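Local coordinates for Rab GTPase binding effector protein 1 (Homo sapiens, PDB 1TU3) that binds the small GTPase Rab5 through its C-terminal domain as an effector, probably acting in endocytic membrane transport, at residues Q48-I52 against I64-K69. Residues are numbered along the deposited sequence; the frame is centred on the assembly and turned at random.
Sequences QLERI and ILNDTK
A helical hairpin closes here: after helix 20-54 the chain turns back, and the end of helix 58-64 with the following loop packs against the long helix. Residues 48-52 are regular alpha-helix, with Ile-52 N hydrogen-bonded to Gln-48 O (3.0 Å). Ile-64 opens a type I beta turn to Asp-67, closed by a hydrogen bond from Asp-67 N to Ile-64 O (3.1 Å), after which Thr-68 is extended (phi/psi -115/163°). The CA atoms approach closest at Ile-52 and Ile-64, 6.7 Å apart. Ile-64 (m, t) points toward the helix; its CG2 meets Ile-52 CG1 at 3.6 Å and Gln-48 CG at 3.5 Å, while its CD1 lies 3.8 Å from Arg-51 CB. Ile-52, also m, t, reaches Leu-65 CD2 through CD1 at 3.8 Å. Ile-52 and Leu-65 also pack on Leu-49 of the second copy of the protein, so this apolar seam continues into the dimer interface, whereas Glu-50 faces Rab-5A. Arg-51 (m, t, m) passes one guanidinium face over Ile-64 CG2 and makes a salt bridge from NH1 to Asp-67 OD2 at 3.0 Å. Gln-48, with chi1 between wells at -148°, chi2 t and chi3 -47°, reaches poorly ordered Lys-69, whose NZ donates to Gln-48 OE1 at 2.9 Å.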
ATOM      1  N   GLN G  48      -6.315  -7.917   3.463  1.00 43.90           N
ATOM      2  CA  GLN G  48      -6.633  -8.910   2.445  1.00 37.94           C
ATOM      3  C   GLN G  48      -5.547  -9.983   2.285  1.00 40.89           C
ATOM      4  O   GLN G  48      -5.866 -11.161   2.119  1.00 32.58           O
ATOM      5  CB  GLN G  48      -6.909  -8.216   1.111  1.00 44.84           C
ATOM      6  CG  GLN G  48      -7.928  -8.929   0.238  1.00 62.99           C
ATOM      7  CD  GLN G  48      -8.409  -8.071  -0.928  1.00 76.33           C
ATOM      8  OE1 GLN G  48      -8.756  -6.902  -0.748  1.00 89.02           O
ATOM      9  NE2 GLN G  48      -8.444  -8.648  -2.124  1.00 77.57           N
ATOM     10  N   LEU G  49      -4.270  -9.611   2.351  1.00 38.80           N
ATOM     11  CA  LEU G  49      -3.223 -10.638   2.263  1.00 37.28           C
ATOM     12  C   LEU G  49      -3.282 -11.565   3.471  1.00 38.04           C
ATOM     13  O   LEU G  49      -2.927 -12.736   3.392  1.00 37.28           O
ATOM     14  CB  LEU G  49      -1.817 -10.027   2.203  1.00 39.99           C
ATOM     15  CG  LEU G  49      -1.385  -9.545   0.831  1.00 48.05           C
ATOM     16  CD1 LEU G  49      -0.012  -8.922   0.964  1.00 64.08           C
ATOM     17  CD2 LEU G  49      -1.363 -10.688  -0.156  1.00 45.95           C
ATOM     18  N   GLU G  50      -3.707 -11.023   4.598  1.00 41.68           N
ATOM     19  CA  GLU G  50      -3.707 -11.777   5.821  1.00 41.74           C
ATOM     20  C   GLU G  50      -4.907 -12.723   5.786  1.00 42.03           C
ATOM     21  O   GLU G  50      -4.755 -13.907   6.013  1.00 42.29           O
ATOM     22  CB  GLU G  50      -3.780 -10.813   7.025  1.00 48.13           C
ATOM     23  CG  GLU G  50      -3.923 -11.497   8.381  1.00 57.78           C
ATOM     24  CD  GLU G  50      -2.900 -12.610   8.606  1.00 62.04           C
ATOM     25  OE1 GLU G  50      -1.774 -12.528   8.050  1.00 53.20           O
ATOM     26  OE2 GLU G  50      -3.230 -13.559   9.351  1.00 62.19           O
ATOM     27  N   ARG G  51      -6.089 -12.202   5.465  1.00 43.42           N
ATOM     28  CA  ARG G  51      -7.230 -13.068   5.193  1.00 43.90           C
ATOM     29  C   ARG G  51      -6.822 -14.251   4.308  1.00 51.35           C
ATOM     30  O   ARG G  51      -7.059 -15.400   4.655  1.00 46.05           O
ATOM     31  CB  ARG G  51      -8.342 -12.302   4.500  1.00 43.94           C
ATOM     32  CG  ARG G  51      -9.205 -11.469   5.415  1.00 50.69           C
ATOM     33  CD  ARG G  51     -10.537 -11.161   4.724  1.00 63.22           C
ATOM     34  NE  ARG G  51     -10.443 -10.035   3.803  1.00 87.30           N
ATOM     35  CZ  ARG G  51     -11.322  -9.780   2.837  1.00 95.27           C
ATOM     36  NH1 ARG G  51     -12.363 -10.587   2.663  1.00 94.01           N
ATOM     37  NH2 ARG G  51     -11.166  -8.713   2.056  1.00 96.17           N
ATOM     38  N   ILE G  52      -6.201 -13.966   3.170  1.00 47.73           N
ATOM     39  CA  ILE G  52      -5.749 -15.029   2.283  1.00 53.03           C
ATOM     40  C   ILE G  52      -4.822 -16.020   2.990  1.00 53.58           C
ATOM     41  O   ILE G  52      -4.919 -17.224   2.782  1.00 51.10           O
ATOM     42  CB  ILE G  52      -5.032 -14.445   1.051  1.00 45.50           C
ATOM     43  CG1 ILE G  52      -6.082 -13.860   0.096  1.00 34.95           C
ATOM     44  CG2 ILE G  52      -4.189 -15.517   0.366  1.00 38.21           C
ATOM     45  CD1 ILE G  52      -5.480 -13.049  -1.009  1.00 43.07           C
ATOM     46  N   ILE G  64     -12.025 -13.912  -1.418  1.00 45.78           N
ATOM     47  CA  ILE G  64     -11.294 -12.813  -0.801  1.00 51.58           C
ATOM     48  C   ILE G  64     -10.760 -11.872  -1.886  1.00 52.80           C
ATOM     49  O   ILE G  64     -10.889 -10.658  -1.775  1.00 37.69           O
ATOM     50  CB  ILE G  64     -10.103 -13.331   0.037  1.00 55.77           C
ATOM     51  CG1 ILE G  64     -10.641 -14.148   1.222  1.00 57.38           C
ATOM     52  CG2 ILE G  64      -9.211 -12.145   0.489  1.00 47.01           C
ATOM     53  CD1 ILE G  64      -9.587 -14.921   1.995  1.00 46.09           C
ATOM     54  N   LEU G  65     -10.173 -12.443  -2.936  1.00 51.98           N
ATOM     55  CA  LEU G  65      -9.583 -11.633  -3.987  1.00 55.49           C
ATOM     56  C   LEU G  65     -10.656 -10.862  -4.735  1.00 57.57           C
ATOM     57  O   LEU G  65     -10.349  -9.961  -5.514  1.00 56.82           O
ATOM     58  CB  LEU G  65      -8.783 -12.508  -4.960  1.00 53.41           C
ATOM     59  CG  LEU G  65      -7.364 -12.921  -4.529  1.00 52.33           C
ATOM     60  CD1 LEU G  65      -6.822 -13.943  -5.482  1.00 48.56           C
ATOM     61  CD2 LEU G  65      -6.441 -11.727  -4.489  1.00 44.92           C
ATOM     62  N   ASN G  66     -11.916 -11.212  -4.488  1.00 59.81           N
ATOM     63  CA  ASN G  66     -13.018 -10.610  -5.228  1.00 60.78           C
ATOM     64  C   ASN G  66     -13.863  -9.696  -4.378  1.00 64.34           C
ATOM     65  O   ASN G  66     -14.846  -9.138  -4.847  1.00 65.06           O
ATOM     66  CB  ASN G  66     -13.895 -11.694  -5.834  1.00 61.56           C
ATOM     67  CG  ASN G  66     -13.530 -11.995  -7.261  1.00 72.80           C
ATOM     68  OD1 ASN G  66     -13.778 -11.185  -8.162  1.00 77.41           O
ATOM     69  ND2 ASN G  66     -12.927 -13.160  -7.485  1.00 68.31           N
ATOM     70  N   ASP G  67     -13.484  -9.540  -3.120  1.00 70.35           N
ATOM     71  CA  ASP G  67     -14.249  -8.688  -2.232  1.00 83.44           C
ATOM     72  C   ASP G  67     -14.186  -7.223  -2.649  1.00 92.48           C
ATOM     73  O   ASP G  67     -14.011  -6.910  -3.833  1.00 97.43           O
ATOM     74  CB  ASP G  67     -13.756  -8.845  -0.802  1.00 84.40           C
ATOM     75  CG  ASP G  67     -14.889  -9.129   0.155  1.00 79.14           C
ATOM     76  OD1 ASP G  67     -15.921  -8.438   0.035  1.00 79.15           O
ATOM     77  OD2 ASP G  67     -14.752 -10.034   1.013  1.00 77.32           O
ATOM     78  N   THR G  68     -14.339  -6.326  -1.678  1.00 97.88           N
ATOM     79  CA  THR G  68     -14.280  -4.893  -1.953  1.00102.29           C
ATOM     80  C   THR G  68     -13.086  -4.230  -1.265  1.00105.68           C
ATOM     81  O   THR G  68     -12.475  -4.802  -0.356  1.00106.31           O
ATOM     82  CB  THR G  68     -15.586  -4.173  -1.512  1.00101.79           C
ATOM     83  OG1 THR G  68     -15.816  -4.395  -0.114  1.00 99.61           O
ATOM     84  CG2 THR G  68     -16.777  -4.696  -2.312  1.00 97.04           C
ATOM     85  N   LYS G  69     -12.753  -3.025  -1.721  1.00109.61           N
ATOM     86  CA  LYS G  69     -11.661  -2.248  -1.141  1.00109.49           C
ATOM     87  C   LYS G  69     -12.050  -0.774  -1.029  1.00111.71           C
ATOM     88  O   LYS G  69     -13.205  -0.434  -1.378  1.00111.62           O
ATOM     89  CB  LYS G  69     -10.393  -2.372  -1.993  1.00105.30           C
ATOM     90  CG  LYS G  69      -9.948  -3.798  -2.261  1.00102.41           C
ATOM     91  CD  LYS G  69     -10.679  -4.379  -3.460  1.00106.98           C
ATOM     92  CE  LYS G  69     -10.360  -5.851  -3.665  1.00106.82           C
ATOM     93  NZ  LYS G  69     -10.977  -6.697  -2.613  1.00110.34           N
TER